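Local coordinates for extracellular solute-binding protein, family 1 (Bifidobacterium longum subsp. infantis ATCC 15697, PDB 3OMB), which probably captures a carbohydrate outside the cell and passes it to an ABC importer, and carries a bound magnesium ion, at residues 46-51 / 416-421; 52-57 / 74-79; 214-219 / 489-494; 309-314 / 439-444. All coordinates share one frame; numbering follows the deposited sequence.

Contact 1. Residues 46-51 / 416-421; sequences VKKNAN and PGLSEL
Leu421 lies between Lys47 and Asn49, resting its two methyl groups on different neighbours. Its CG stands anti to the carbonyl carbon (chi1 -69°), which sends the branch toward the strand. CD2 meets the aliphatic CD of Lys47 at 3.8 Å, the two side chains crossing at about a right angle, and CD1 lies 3.4 Å from Asn49 OD1. Asn49 supplies the polar half of the contact: its ND2 donates to Glu420 OE2 over 2.9 Å, with an N-H...O angle of 157°. Glu420 OE2 lies close to the plane of the amide, but the nitrogen comes to it from above the carboxylate plane. Arg79 ties the pair together, giving NE to Asn49 OD1 and pairing NH1 with Glu420 OE2, so an asparagine, with donor and acceptor on one flat group, suits the spot. An alanine here would probably leave Arg79 NE without its acceptor and Glu420 OE2 without its amide partner. Leu418 fills the apolar side. Its CD2 touches Val46 CG2 at 3.8 Å and Lys48 CD at 3.6 Å, while Lys48 NZ forms a salt bridge with Glu76. One water donates to both Lys47 O and Leu421 O. The loop 416-421 thus closes over the end of strand 41-48, which runs between strands 71-78 and 98-100; helix 79-92 packs on Lys47 and Leu421, and helix 403-411 backs Pro416.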
loop_
_atom_site.group_PDB
_atom_site.type_symbol
_atom_site.label_atom_id
_atom_site.label_comp_id
_atom_site.label_asym_id
_atom_site.label_seq_id
_atom_site.Cartn_x
_atom_site.Cartn_y
_atom_site.Cartn_z
ATOM N N VAL A 46 -16.385 1.983 -12.220
ATOM C CA VAL A 46 -15.554 0.998 -11.524
ATOM C C VAL A 46 -14.132 1.004 -12.115
ATOM O O VAL A 46 -13.926 0.801 -13.315
ATOM C CB VAL A 46 -16.164 -0.453 -11.560
ATOM C CG1 VAL A 46 -16.455 -0.933 -12.998
ATOM C CG2 VAL A 46 -15.268 -1.423 -10.830
ATOM N N LYS A 47 -13.165 1.256 -11.257
ATOM C CA LYS A 47 -11.758 1.163 -11.629
ATOM C C LYS A 47 -11.352 -0.306 -11.669
ATOM O O LYS A 47 -11.756 -1.082 -10.798
ATOM C CB LYS A 47 -10.913 1.906 -10.603
ATOM C CG LYS A 47 -9.463 2.124 -11.039
ATOM C CD LYS A 47 -8.621 2.577 -9.873
ATOM C CE LYS A 47 -8.499 4.076 -9.839
ATOM N NZ LYS A 47 -7.976 4.516 -8.509
ATOM N N LYS A 48 -10.561 -0.664 -12.682
ATOM C CA LYS A 48 -10.129 -2.044 -12.949
ATOM C C LYS A 48 -8.604 -2.145 -13.084
ATOM O O LYS A 48 -7.935 -1.160 -13.413
ATOM C CB LYS A 48 -10.740 -2.541 -14.268
ATOM C CG LYS A 48 -12.245 -2.317 -14.445
ATOM C CD LYS A 48 -13.086 -3.302 -13.617
ATOM C CE LYS A 48 -12.911 -4.760 -14.074
ATOM N NZ LYS A 48 -13.247 -4.993 -15.502
ATOM N N ASN A 49 -8.056 -3.334 -12.848
ATOM C CA ASN A 49 -6.691 -3.636 -13.279
ATOM C C ASN A 49 -6.803 -4.165 -14.714
ATOM O O ASN A 49 -7.812 -4.795 -15.064
ATOM C CB ASN A 49 -6.045 -4.698 -12.363
ATOM C CG ASN A 49 -5.730 -4.180 -10.952
ATOM O OD1 ASN A 49 -5.337 -3.022 -10.771
ATOM N ND2 ASN A 49 -5.886 -5.051 -9.947
ATOM N N ALA A 50 -5.798 -3.926 -15.552
ATOM C CA ALA A 50 -5.814 -4.470 -16.931
ATOM C C ALA A 50 -5.940 -6.003 -17.026
ATOM O O ALA A 50 -6.402 -6.520 -18.029
ATOM C CB ALA A 50 -4.574 -3.993 -17.738
ATOM N N ASN A 51 -5.535 -6.732 -15.994
ATOM C CA ASN A 51 -5.620 -8.197 -16.069
ATOM C C ASN A 51 -7.004 -8.782 -15.734
ATOM O O ASN A 51 -7.186 -9.997 -15.710
ATOM C CB ASN A 51 -4.512 -8.852 -15.230
ATOM C CG ASN A 51 -4.685 -8.630 -13.747
ATOM O OD1 ASN A 51 -5.619 -7.956 -13.296
ATOM N ND2 ASN A 51 -3.782 -9.208 -12.968
ATOM N N PRO A 416 -11.196 -12.985 -12.321
ATOM C CA PRO A 416 -12.671 -13.014 -12.299
ATOM C C PRO A 416 -13.317 -12.005 -11.335
ATOM O O PRO A 416 -14.545 -12.024 -11.139
ATOM C CB PRO A 416 -12.983 -14.458 -11.892
ATOM C CG PRO A 416 -11.830 -14.868 -11.060
ATOM C CD PRO A 416 -10.616 -14.113 -11.572
ATOM N N GLY A 417 -12.509 -11.141 -10.732
ATOM C CA GLY A 417 -13.036 -10.128 -9.832
ATOM C C GLY A 417 -12.245 -8.841 -9.848
ATOM O O GLY A 417 -11.482 -8.586 -10.780
ATOM N N LEU A 418 -12.440 -8.030 -8.813
ATOM C CA LEU A 418 -11.745 -6.755 -8.661
ATOM C C LEU A 418 -10.476 -6.842 -7.812
ATOM O O LEU A 418 -9.693 -5.883 -7.755
ATOM C CB LEU A 418 -12.692 -5.721 -8.056
ATOM C CG LEU A 418 -13.864 -5.328 -8.952
ATOM C CD1 LEU A 418 -14.778 -4.378 -8.221
ATOM C CD2 LEU A 418 -13.382 -4.704 -10.268
ATOM N N SER A 419 -10.295 -7.974 -7.123
ATOM C CA SER A 419 -9.067 -8.226 -6.355
ATOM C C SER A 419 -8.862 -7.091 -5.348
ATOM O O SER A 419 -9.812 -6.731 -4.625
ATOM C CB SER A 419 -7.856 -8.410 -7.298
ATOM O OG SER A 419 -6.734 -8.918 -6.574
ATOM N N GLU A 420 -7.671 -6.502 -5.304
ATOM C CA GLU A 420 -7.426 -5.440 -4.329
ATOM C C GLU A 420 -8.278 -4.157 -4.554
ATOM O O GLU A 420 -8.320 -3.290 -3.687
ATOM C CB GLU A 420 -5.919 -5.107 -4.200
ATOM C CG GLU A 420 -5.388 -4.098 -5.239
ATOM C CD GLU A 420 -5.031 -4.722 -6.586
ATOM O OE1 GLU A 420 -5.128 -5.954 -6.715
ATOM O OE2 GLU A 420 -4.648 -3.970 -7.523
ATOM N N LEU A 421 -8.943 -4.052 -5.706
ATOM C CA LEU A 421 -9.843 -2.923 -6.000
ATOM C C LEU A 421 -11.288 -3.199 -5.591
ATOM O O LEU A 421 -12.217 -2.535 -6.068
ATOM C CB LEU A 421 -9.783 -2.544 -7.484
ATOM C CG LEU A 421 -8.465 -1.906 -7.933
ATOM C CD1 LEU A 421 -8.301 -2.034 -9.429
ATOM C CD2 LEU A 421 -8.365 -0.431 -7.485
HETATM O O HOH W 1 -12.875 -0.718 -8.187
#

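Contact 2. Residues 52-57 / 74-79; sequences QEKMAN and WQEVTR
The indole of Trp74 carries Met55, a selenomethionine in the crystal, over one face. Met55 CE sits 3.7 Å from the centroid of the six-membered ring, only 10° off the normal, a CH-pi contact over the face. CB covers the five-membered part from the same side, 3.6 Å from Trp74 CG. The selenium is farther off at 4.8 Å from the six-membered centroid, an oblique Met-aromatic approach. The bends at chi2 (-50°), which places the selenium, and at chi3 (-56°), which places CE, bring the terminal methyl back over the ring that CB already touches, a fit that a flexible, unbranched residue makes easily. The second flat group is the carboxylate of Glu76. Met55 N donates to Glu76 OE1 at 3.1 Å, coming from above the carboxylate plane, and Met55 CG presses on Glu76 CD at 3.4 Å. The same OE1 forms a salt bridge with Lys48 NZ, so it has both a charged and a backbone partner, which would be expected to steady the acid in its ionised form. Within the loop, Asn57 N bonds to Lys54 O in the short 3-10 turn. The contact belongs to a beta-alpha-beta crossover: parallel strands 41-48 and 71-78 lie side by side, joined by helix 59-68. From that helix Ala61 packs on both Met55 and Trp74, and Trp60 on Met55; Val44 and Val46 also touch Trp74.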
loop_
_atom_site.group_PDB
_atom_site.type_symbol
_atom_site.label_atom_id
_atom_site.label_comp_id
_atom_site.label_asym_id
_atom_site.label_seq_id
_atom_site.Cartn_x
_atom_site.Cartn_y
_atom_site.Cartn_z
ATOM N N GLN A 52 -7.974 -7.909 -15.495
ATOM C CA GLN A 52 -9.302 -8.338 -15.117
ATOM C C GLN A 52 -10.265 -8.521 -16.288
ATOM O O GLN A 52 -10.260 -7.785 -17.275
ATOM C CB GLN A 52 -9.897 -7.391 -14.066
ATOM C CG GLN A 52 -9.181 -7.498 -12.732
ATOM C CD GLN A 52 -9.428 -6.313 -11.833
ATOM O OE1 GLN A 52 -10.179 -5.395 -12.171
ATOM N NE2 GLN A 52 -8.806 -6.328 -10.665
ATOM N N GLU A 53 -11.085 -9.549 -16.148
ATOM C CA GLU A 53 -12.240 -9.798 -16.990
ATOM C C GLU A 53 -13.209 -8.591 -16.982
ATOM O O GLU A 53 -13.243 -7.800 -16.023
ATOM C CB GLU A 53 -12.859 -11.080 -16.417
ATOM C CG GLU A 53 -14.314 -11.406 -16.636
ATOM C CD GLU A 53 -14.584 -12.902 -16.383
ATOM O OE1 GLU A 53 -15.102 -13.271 -15.293
ATOM O OE2 GLU A 53 -14.238 -13.719 -17.277
ATOM N N LYS A 54 -13.969 -8.426 -18.059
ATOM C CA LYS A 54 -14.996 -7.371 -18.119
ATOM C C LYS A 54 -16.131 -7.687 -17.142
ATOM O O LYS A 54 -16.444 -8.866 -16.920
ATOM C CB LYS A 54 -15.558 -7.195 -19.538
ATOM C CG LYS A 54 -14.535 -6.734 -20.569
ATOM C CD LYS A 54 -15.222 -6.301 -21.886
ATOM C CE LYS A 54 -14.225 -5.698 -22.915
ATOM N NZ LYS A 54 -13.395 -6.747 -23.619
HETATM N N MSE A 55 -16.722 -6.634 -16.570
HETATM C CA MSE A 55 -17.845 -6.742 -15.623
HETATM C C MSE A 55 -18.970 -7.575 -16.213
HETATM O O MSE A 55 -19.572 -8.399 -15.530
HETATM C CB MSE A 55 -18.426 -5.357 -15.253
HETATM C CG MSE A 55 -17.471 -4.364 -14.592
HETATM SE SE MSE A 55 -16.496 -5.100 -13.075
HETATM C CE MSE A 55 -18.005 -5.698 -12.002
ATOM N N ALA A 56 -19.238 -7.368 -17.495
ATOM C CA ALA A 56 -20.293 -8.112 -18.175
ATOM C C ALA A 56 -20.106 -9.643 -18.119
ATOM O O ALA A 56 -21.086 -10.368 -18.177
ATOM C CB ALA A 56 -20.466 -7.618 -19.627
ATOM N N ASN A 57 -18.868 -10.125 -17.987
ATOM C CA ASN A 57 -18.597 -11.581 -17.922
ATOM C C ASN A 57 -18.493 -12.138 -16.500
ATOM O O ASN A 57 -18.183 -13.318 -16.323
ATOM C CB ASN A 57 -17.306 -11.963 -18.662
ATOM C CG ASN A 57 -17.346 -11.642 -20.133
ATOM O OD1 ASN A 57 -16.421 -11.034 -20.642
ATOM N ND2 ASN A 57 -18.401 -12.053 -20.829
ATOM N N TRP A 74 -22.401 -0.501 -16.309
ATOM C CA TRP A 74 -21.017 -0.424 -15.815
ATOM C C TRP A 74 -20.192 0.523 -16.657
ATOM O O TRP A 74 -20.228 0.478 -17.881
ATOM C CB TRP A 74 -20.340 -1.804 -15.809
ATOM C CG TRP A 74 -20.975 -2.793 -14.858
ATOM C CD1 TRP A 74 -21.888 -3.784 -15.172
ATOM C CD2 TRP A 74 -20.766 -2.875 -13.436
ATOM N NE1 TRP A 74 -22.230 -4.487 -14.021
ATOM C CE2 TRP A 74 -21.561 -3.939 -12.950
ATOM C CE3 TRP A 74 -19.965 -2.158 -12.528
ATOM C CZ2 TRP A 74 -21.582 -4.301 -11.590
ATOM C CZ3 TRP A 74 -19.993 -2.517 -11.161
ATOM C CH2 TRP A 74 -20.794 -3.572 -10.713
ATOM N N GLN A 75 -19.417 1.376 -16.007
ATOM C CA GLN A 75 -18.462 2.167 -16.752
ATOM C C GLN A 75 -17.069 1.794 -16.252
ATOM O O GLN A 75 -16.643 2.266 -15.213
ATOM C CB GLN A 75 -18.769 3.656 -16.576
ATOM C CG GLN A 75 -18.044 4.559 -17.542
ATOM C CD GLN A 75 -17.911 5.991 -17.016
ATOM O OE1 GLN A 75 -16.956 6.684 -17.362
ATOM N NE2 GLN A 75 -18.861 6.437 -16.178
ATOM N N GLU A 76 -16.374 0.941 -16.995
ATOM C CA GLU A 76 -15.109 0.378 -16.534
ATOM C C GLU A 76 -13.941 1.226 -16.965
ATOM O O GLU A 76 -13.825 1.542 -18.137
ATOM C CB GLU A 76 -14.917 -1.025 -17.088
ATOM C CG GLU A 76 -16.091 -1.935 -16.793
ATOM C CD GLU A 76 -15.978 -3.271 -17.503
ATOM O OE1 GLU A 76 -15.121 -4.088 -17.114
ATOM O OE2 GLU A 76 -16.755 -3.507 -18.441
ATOM N N VAL A 77 -13.078 1.583 -16.019
ATOM C CA VAL A 77 -11.898 2.380 -16.333
ATOM C C VAL A 77 -10.661 1.767 -15.682
ATOM O O VAL A 77 -10.707 1.392 -14.523
ATOM C CB VAL A 77 -12.058 3.884 -15.902
ATOM C CG1 VAL A 77 -13.084 4.613 -16.781
ATOM C CG2 VAL A 77 -12.397 4.018 -14.396
ATOM N N THR A 78 -9.558 1.664 -16.421
ATOM C CA THR A 78 -8.301 1.178 -15.828
ATOM C C THR A 78 -7.642 2.270 -14.976
ATOM O O THR A 78 -8.013 3.447 -15.064
ATOM C CB THR A 78 -7.298 0.697 -16.885
ATOM O OG1 THR A 78 -7.002 1.787 -17.763
ATOM C CG2 THR A 78 -7.862 -0.472 -17.694
ATOM N N ARG A 79 -6.664 1.873 -14.163
ATOM C CA ARG A 79 -5.967 2.793 -13.265
ATOM C C ARG A 79 -5.416 4.000 -13.999
ATOM O O ARG A 79 -5.494 5.125 -13.504
ATOM C CB ARG A 79 -4.826 2.082 -12.537
ATOM C CG ARG A 79 -5.280 1.056 -11.505
ATOM C CD ARG A 79 -4.061 0.438 -10.830
ATOM N NE ARG A 79 -4.404 -0.552 -9.812
ATOM C CZ ARG A 79 -4.649 -0.278 -8.530
ATOM N NH1 ARG A 79 -4.931 -1.270 -7.687
ATOM N NH2 ARG A 79 -4.618 0.979 -8.083
HETATM O O HOH W 2 -18.277 -5.308 -18.998
#

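Contact 3. Residues 214-219 / 489-494; sequences KKLEGS and TTMQKT
Gly218 and Met491 bring their CA atoms within 5.7 Å, where a loop passes the first turn of helix 490-500. Leu216 and Glu217 are extended; at Gly218 the chain turns into helical torsions. The carbonyls of Glu217 and Gly218 both come up to Met491. The model has room for a CB at Gly218, so this helix alone does not dictate a glycine. Among the side chains, Met491 has CG 3.3 Å from Gly218 O. The bend at chi2 (-60°) places its selenium, as selenomethionine, 4.1 Å from Leu216 CD1. That methyl is the loop's main apolar probe: it also lies 3.6 Å from Met491 O and 3.6 Å from Thr494 CG2. Thr494 serves two purposes. With OG1 anti to the carbonyl carbon (chi1 -65°), CG2 is turned to Leu216 while the hydroxyl donates to Thr490 O at 2.8 Å. Thr490 O also accepts from Thr494 N, which reaches it from the opposite face, and Tyr264 OH shares a further hydrogen bond with Thr494 OG1. An alanine in place of Thr494 would probably leave Tyr264 OH without this mate and open a gap beside Leu216 CD1. Across the contact no direct hydrogen bond forms. Met491 N, in the first helical turn where no earlier helical carbonyl is available, instead donates to a water at 2.9 Å, so apolar packing, with this water lying between Met491 N and Gly218 O, joins loop to helix.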
loop_
_atom_site.group_PDB
_atom_site.type_symbol
_atom_site.label_atom_id
_atom_site.label_comp_id
_atom_site.label_asym_id
_atom_site.label_seq_id
_atom_site.Cartn_x
_atom_site.Cartn_y
_atom_site.Cartn_z
ATOM N N LYS A 214 15.702 -0.601 -4.832
ATOM C CA LYS A 214 14.923 0.116 -5.826
ATOM C C LYS A 214 15.401 1.556 -6.012
ATOM O O LYS A 214 15.832 2.215 -5.046
ATOM C CB LYS A 214 13.440 0.148 -5.411
ATOM C CG LYS A 214 12.723 -1.182 -5.589
ATOM C CD LYS A 214 11.253 -1.201 -5.099
ATOM C CE LYS A 214 10.317 -0.329 -5.952
ATOM N NZ LYS A 214 8.839 -0.389 -5.526
ATOM N N LYS A 215 15.302 2.055 -7.246
ATOM C CA LYS A 215 15.583 3.456 -7.501
ATOM C C LYS A 215 14.557 4.303 -6.759
ATOM O O LYS A 215 13.472 3.827 -6.428
ATOM C CB LYS A 215 15.604 3.771 -9.008
ATOM C CG LYS A 215 14.244 3.804 -9.732
ATOM C CD LYS A 215 14.490 4.316 -11.155
ATOM C CE LYS A 215 13.223 4.714 -11.886
ATOM N NZ LYS A 215 12.496 3.519 -12.410
ATOM N N LEU A 216 14.927 5.537 -6.453
ATOM C CA LEU A 216 14.005 6.469 -5.797
ATOM C C LEU A 216 13.035 7.042 -6.836
ATOM O O LEU A 216 13.411 7.247 -7.983
ATOM C CB LEU A 216 14.793 7.585 -5.124
ATOM C CG LEU A 216 15.793 7.169 -4.049
ATOM C CD1 LEU A 216 16.265 8.404 -3.278
ATOM C CD2 LEU A 216 15.225 6.128 -3.046
ATOM N N GLU A 217 11.776 7.238 -6.451
ATOM C CA GLU A 217 10.820 7.995 -7.267
ATOM C C GLU A 217 10.882 9.457 -6.866
ATOM O O GLU A 217 11.142 9.778 -5.694
ATOM C CB GLU A 217 9.399 7.473 -7.060
ATOM C CG GLU A 217 9.107 6.209 -7.865
ATOM C CD GLU A 217 8.925 6.506 -9.345
ATOM O OE1 GLU A 217 8.840 7.701 -9.730
ATOM O OE2 GLU A 217 8.848 5.541 -10.123
ATOM N N GLY A 218 10.617 10.333 -7.834
ATOM C CA GLY A 218 10.775 11.782 -7.650
ATOM C C GLY A 218 9.907 12.383 -6.560
ATOM O O GLY A 218 10.372 13.251 -5.809
ATOM N N SER A 219 8.651 11.931 -6.466
ATOM C CA SER A 219 7.659 12.602 -5.613
ATOM C C SER A 219 7.172 11.891 -4.316
ATOM O O SER A 219 6.338 12.456 -3.577
ATOM C CB SER A 219 6.458 13.005 -6.471
ATOM O OG SER A 219 5.877 11.833 -7.021
ATOM N N THR A 489 14.139 18.532 -5.685
ATOM C CA THR A 489 15.506 17.976 -5.757
ATOM C C THR A 489 15.889 16.975 -4.642
ATOM O O THR A 489 17.000 16.429 -4.668
ATOM C CB THR A 489 16.611 19.085 -5.778
ATOM O OG1 THR A 489 16.595 19.815 -4.542
ATOM C CG2 THR A 489 16.456 20.067 -6.977
ATOM N N THR A 490 14.994 16.746 -3.679
ATOM C CA THR A 490 15.293 15.869 -2.539
ATOM C C THR A 490 15.667 14.424 -2.920
ATOM O O THR A 490 16.670 13.910 -2.420
ATOM C CB THR A 490 14.191 15.908 -1.470
ATOM O OG1 THR A 490 14.026 17.258 -1.019
ATOM C CG2 THR A 490 14.556 15.042 -0.253
HETATM N N MSE A 491 14.887 13.769 -3.783
HETATM C CA MSE A 491 15.232 12.388 -4.160
HETATM C C MSE A 491 16.520 12.351 -4.969
HETATM O O MSE A 491 17.343 11.473 -4.788
HETATM C CB MSE A 491 14.121 11.732 -4.973
HETATM C CG MSE A 491 12.822 11.672 -4.234
HETATM SE SE MSE A 491 12.954 10.653 -2.587
HETATM C CE MSE A 491 11.045 10.781 -2.135
ATOM N N GLN A 492 16.688 13.337 -5.841
ATOM C CA GLN A 492 17.855 13.421 -6.693
ATOM C C GLN A 492 19.097 13.577 -5.810
ATOM O O GLN A 492 20.067 12.854 -5.977
ATOM C CB GLN A 492 17.697 14.597 -7.664
ATOM C CG GLN A 492 16.523 14.460 -8.685
ATOM C CD GLN A 492 15.108 14.298 -8.048
ATOM O OE1 GLN A 492 14.716 15.042 -7.138
ATOM N NE2 GLN A 492 14.344 13.310 -8.550
ATOM N N LYS A 493 19.047 14.508 -4.860
ATOM C CA LYS A 493 20.150 14.728 -3.933
ATOM C C LYS A 493 20.405 13.514 -3.046
ATOM O O LYS A 493 21.561 13.185 -2.766
ATOM C CB LYS A 493 19.885 15.967 -3.059
ATOM C CG LYS A 493 19.999 17.275 -3.834
ATOM C CD LYS A 493 20.051 18.519 -2.953
ATOM C CE LYS A 493 21.371 18.641 -2.151
ATOM N NZ LYS A 493 22.629 18.302 -2.913
ATOM N N THR A 494 19.325 12.873 -2.589
ATOM C CA THR A 494 19.420 11.658 -1.778
ATOM C C THR A 494 20.171 10.558 -2.544
ATOM O O THR A 494 21.114 9.952 -2.007
ATOM C CB THR A 494 18.017 11.144 -1.308
ATOM O OG1 THR A 494 17.429 12.105 -0.409
ATOM C CG2 THR A 494 18.129 9.824 -0.538
HETATM O O HOH W 3 12.739 14.881 -5.329
#

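Contact 4. Residues 309-314 / 439-444; sequences FGWSPS and DELIEV
Ser312 OG has two partners: it donates to Glu440 OE1 at 2.9 Å and accepts from Asp315 N. Ser312 is therefore the N-cap of helix 313-317, which starts shortly after strand 305-310, and helix 436-452 sends its glutamate to this helix start. Serine is apt here, its short hydroxyl being able to cap and donate at once. OG lies between the backbone N and the carbonyl carbon (chi1 76°), and it reaches OE1 from above the carboxylate plane. The other oxygen, Glu440 OE2, takes a weak bond from Ser314 OG at 3.3 Å. Glu440 is extended beyond CG, long enough to span the distance from its own helix, and its negative charge near the start of helix 313-317 is probably favourable with that helix's dipole. OE1 also stands at the edge of the Trp311 ring, 4.0 Å from Trp311 CD1, with ring and carboxylate planes 77° apart. Over one face of that indole comes Leu441, whose CD1 is 3.8 Å from the centroid of the six-membered ring in a CH-pi contact; CD2 lies 3.7 Å from Trp311 CH2. His437, one turn earlier in the helix, stacks on the same tryptophan. The broad, flat indole thus offers the helix an apolar face, which suits tryptophan to this place. Farther along, Val444 spreads its branches: CG1 meets Pro313 CD tip to tip at 3.7 Å, while CG2 rests 3.6 Å from Trp311 O.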
loop_
_atom_site.group_PDB
_atom_site.type_symbol
_atom_site.label_atom_id
_atom_site.label_comp_id
_atom_site.label_asym_id
_atom_site.label_seq_id
_atom_site.Cartn_x
_atom_site.Cartn_y
_atom_site.Cartn_z
ATOM N N PHE A 309 14.245 -5.647 -0.096
ATOM C CA PHE A 309 12.942 -5.393 0.529
ATOM C C PHE A 309 11.878 -5.837 -0.446
ATOM O O PHE A 309 11.994 -5.599 -1.653
ATOM C CB PHE A 309 12.766 -3.908 0.901
ATOM C CG PHE A 309 13.822 -3.411 1.846
ATOM C CD1 PHE A 309 13.818 -3.806 3.183
ATOM C CD2 PHE A 309 14.838 -2.576 1.395
ATOM C CE1 PHE A 309 14.801 -3.343 4.070
ATOM C CE2 PHE A 309 15.812 -2.112 2.264
ATOM C CZ PHE A 309 15.806 -2.507 3.601
ATOM N N GLY A 310 10.852 -6.505 0.061
ATOM C CA GLY A 310 9.808 -7.002 -0.820
ATOM C C GLY A 310 8.628 -7.600 -0.099
ATOM O O GLY A 310 8.517 -7.485 1.121
ATOM N N TRP A 311 7.736 -8.223 -0.867
ATOM C CA TRP A 311 6.514 -8.810 -0.300
ATOM C C TRP A 311 6.798 -10.130 0.415
ATOM O O TRP A 311 6.476 -10.286 1.603
ATOM C CB TRP A 311 5.467 -8.999 -1.402
ATOM C CG TRP A 311 4.132 -9.543 -0.956
ATOM C CD1 TRP A 311 3.741 -10.843 -0.967
ATOM C CD2 TRP A 311 3.006 -8.790 -0.465
ATOM N NE1 TRP A 311 2.436 -10.960 -0.518
ATOM C CE2 TRP A 311 1.963 -9.716 -0.205
ATOM C CE3 TRP A 311 2.774 -7.434 -0.238
ATOM C CZ2 TRP A 311 0.706 -9.327 0.275
ATOM C CZ3 TRP A 311 1.513 -7.039 0.231
ATOM C CH2 TRP A 311 0.499 -7.993 0.500
ATOM N N SER A 312 7.415 -11.067 -0.306
ATOM C CA SER A 312 7.580 -12.448 0.154
ATOM C C SER A 312 8.608 -13.195 -0.701
ATOM O O SER A 312 8.825 -12.846 -1.861
ATOM C CB SER A 312 6.243 -13.196 0.091
ATOM O OG SER A 312 5.922 -13.546 -1.249
ATOM N N PRO A 313 9.237 -14.235 -0.134
ATOM C CA PRO A 313 10.156 -15.054 -0.920
ATOM C C PRO A 313 9.527 -15.495 -2.237
ATOM O O PRO A 313 10.165 -15.431 -3.268
ATOM C CB PRO A 313 10.391 -16.260 -0.015
ATOM C CG PRO A 313 10.357 -15.634 1.374
ATOM C CD PRO A 313 9.156 -14.695 1.268
ATOM N N SER A 314 8.279 -15.941 -2.205
ATOM C CA SER A 314 7.648 -16.396 -3.417
ATOM C C SER A 314 7.393 -15.256 -4.407
ATOM O O SER A 314 7.628 -15.411 -5.593
ATOM C CB SER A 314 6.342 -17.092 -3.095
ATOM O OG SER A 314 5.591 -17.213 -4.277
ATOM N N ASP A 439 -1.627 -16.108 2.434
ATOM C CA ASP A 439 -0.814 -17.092 3.159
ATOM C C ASP A 439 0.678 -16.730 3.279
ATOM O O ASP A 439 1.257 -16.878 4.351
ATOM C CB ASP A 439 -0.975 -18.485 2.560
ATOM C CG ASP A 439 -2.390 -19.037 2.724
ATOM O OD1 ASP A 439 -3.247 -18.405 3.408
ATOM O OD2 ASP A 439 -2.646 -20.117 2.146
ATOM N N GLU A 440 1.293 -16.259 2.194
ATOM C CA GLU A 440 2.699 -15.853 2.230
ATOM C C GLU A 440 2.873 -14.608 3.098
ATOM O O GLU A 440 3.904 -14.438 3.758
ATOM C CB GLU A 440 3.213 -15.497 0.846
ATOM C CG GLU A 440 3.210 -16.600 -0.173
ATOM C CD GLU A 440 3.155 -16.017 -1.578
ATOM O OE1 GLU A 440 3.386 -14.790 -1.723
ATOM O OE2 GLU A 440 2.878 -16.781 -2.532
ATOM N N LEU A 441 1.873 -13.732 3.068
ATOM C CA LEU A 441 1.910 -12.511 3.870
ATOM C C LEU A 441 1.888 -12.854 5.360
ATOM O O LEU A 441 2.708 -12.360 6.131
ATOM C CB LEU A 441 0.756 -11.560 3.497
ATOM C CG LEU A 441 0.836 -10.171 4.130
ATOM C CD1 LEU A 441 2.110 -9.478 3.678
ATOM C CD2 LEU A 441 -0.397 -9.358 3.777
ATOM N N ILE A 442 0.946 -13.707 5.743
ATOM C CA ILE A 442 0.818 -14.190 7.119
ATOM C C ILE A 442 2.155 -14.751 7.631
ATOM O O ILE A 442 2.609 -14.380 8.709
ATOM C CB ILE A 442 -0.344 -15.236 7.266
ATOM C CG1 ILE A 442 -1.724 -14.555 7.150
ATOM C CG2 ILE A 442 -0.224 -16.053 8.576
ATOM C CD1 ILE A 442 -2.205 -13.825 8.439
ATOM N N GLU A 443 2.788 -15.626 6.856
ATOM C CA GLU A 443 4.049 -16.215 7.284
ATOM C C GLU A 443 5.201 -15.194 7.502
ATOM O O GLU A 443 5.891 -15.238 8.543
ATOM C CB GLU A 443 4.453 -17.325 6.324
ATOM C CG GLU A 443 5.523 -18.254 6.887
ATOM C CD GLU A 443 4.952 -19.474 7.643
ATOM O OE1 GLU A 443 3.888 -19.366 8.335
ATOM O OE2 GLU A 443 5.590 -20.556 7.535
ATOM N N VAL A 444 5.421 -14.288 6.536
ATOM C CA VAL A 444 6.457 -13.251 6.708
ATOM C C VAL A 444 6.108 -12.247 7.816
ATOM O O VAL A 444 7.004 -11.725 8.500
ATOM C CB VAL A 444 6.840 -12.492 5.377
ATOM C CG1 VAL A 444 7.414 -13.471 4.330
ATOM C CG2 VAL A 444 5.672 -11.737 4.821
#

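Overall arrangement
Contacts 1 and 2 form one cluster, their centres about 7 Å apart. They share the sheet that holds strands 41-48 and 71-78, and the pairs Lys48-Glu76 and Arg79-Glu420 join them. Contact 4 belongs to the other mixed sheet, through strand 305-310, its centre about 22 Å from that of contact 1; contact 3 lies about 26 Å from contact 4, centre to centre, beside the C-terminal helices. In sequence contact 2 falls between the two halves of contact 1 and contact 4 between those of contact 3, while contact 1 alternates with both 3 and 4. Strand 352-356 returns to the first sheet after the strands of the second, which is consistent with the two-lobed type 2 solute-binding fold.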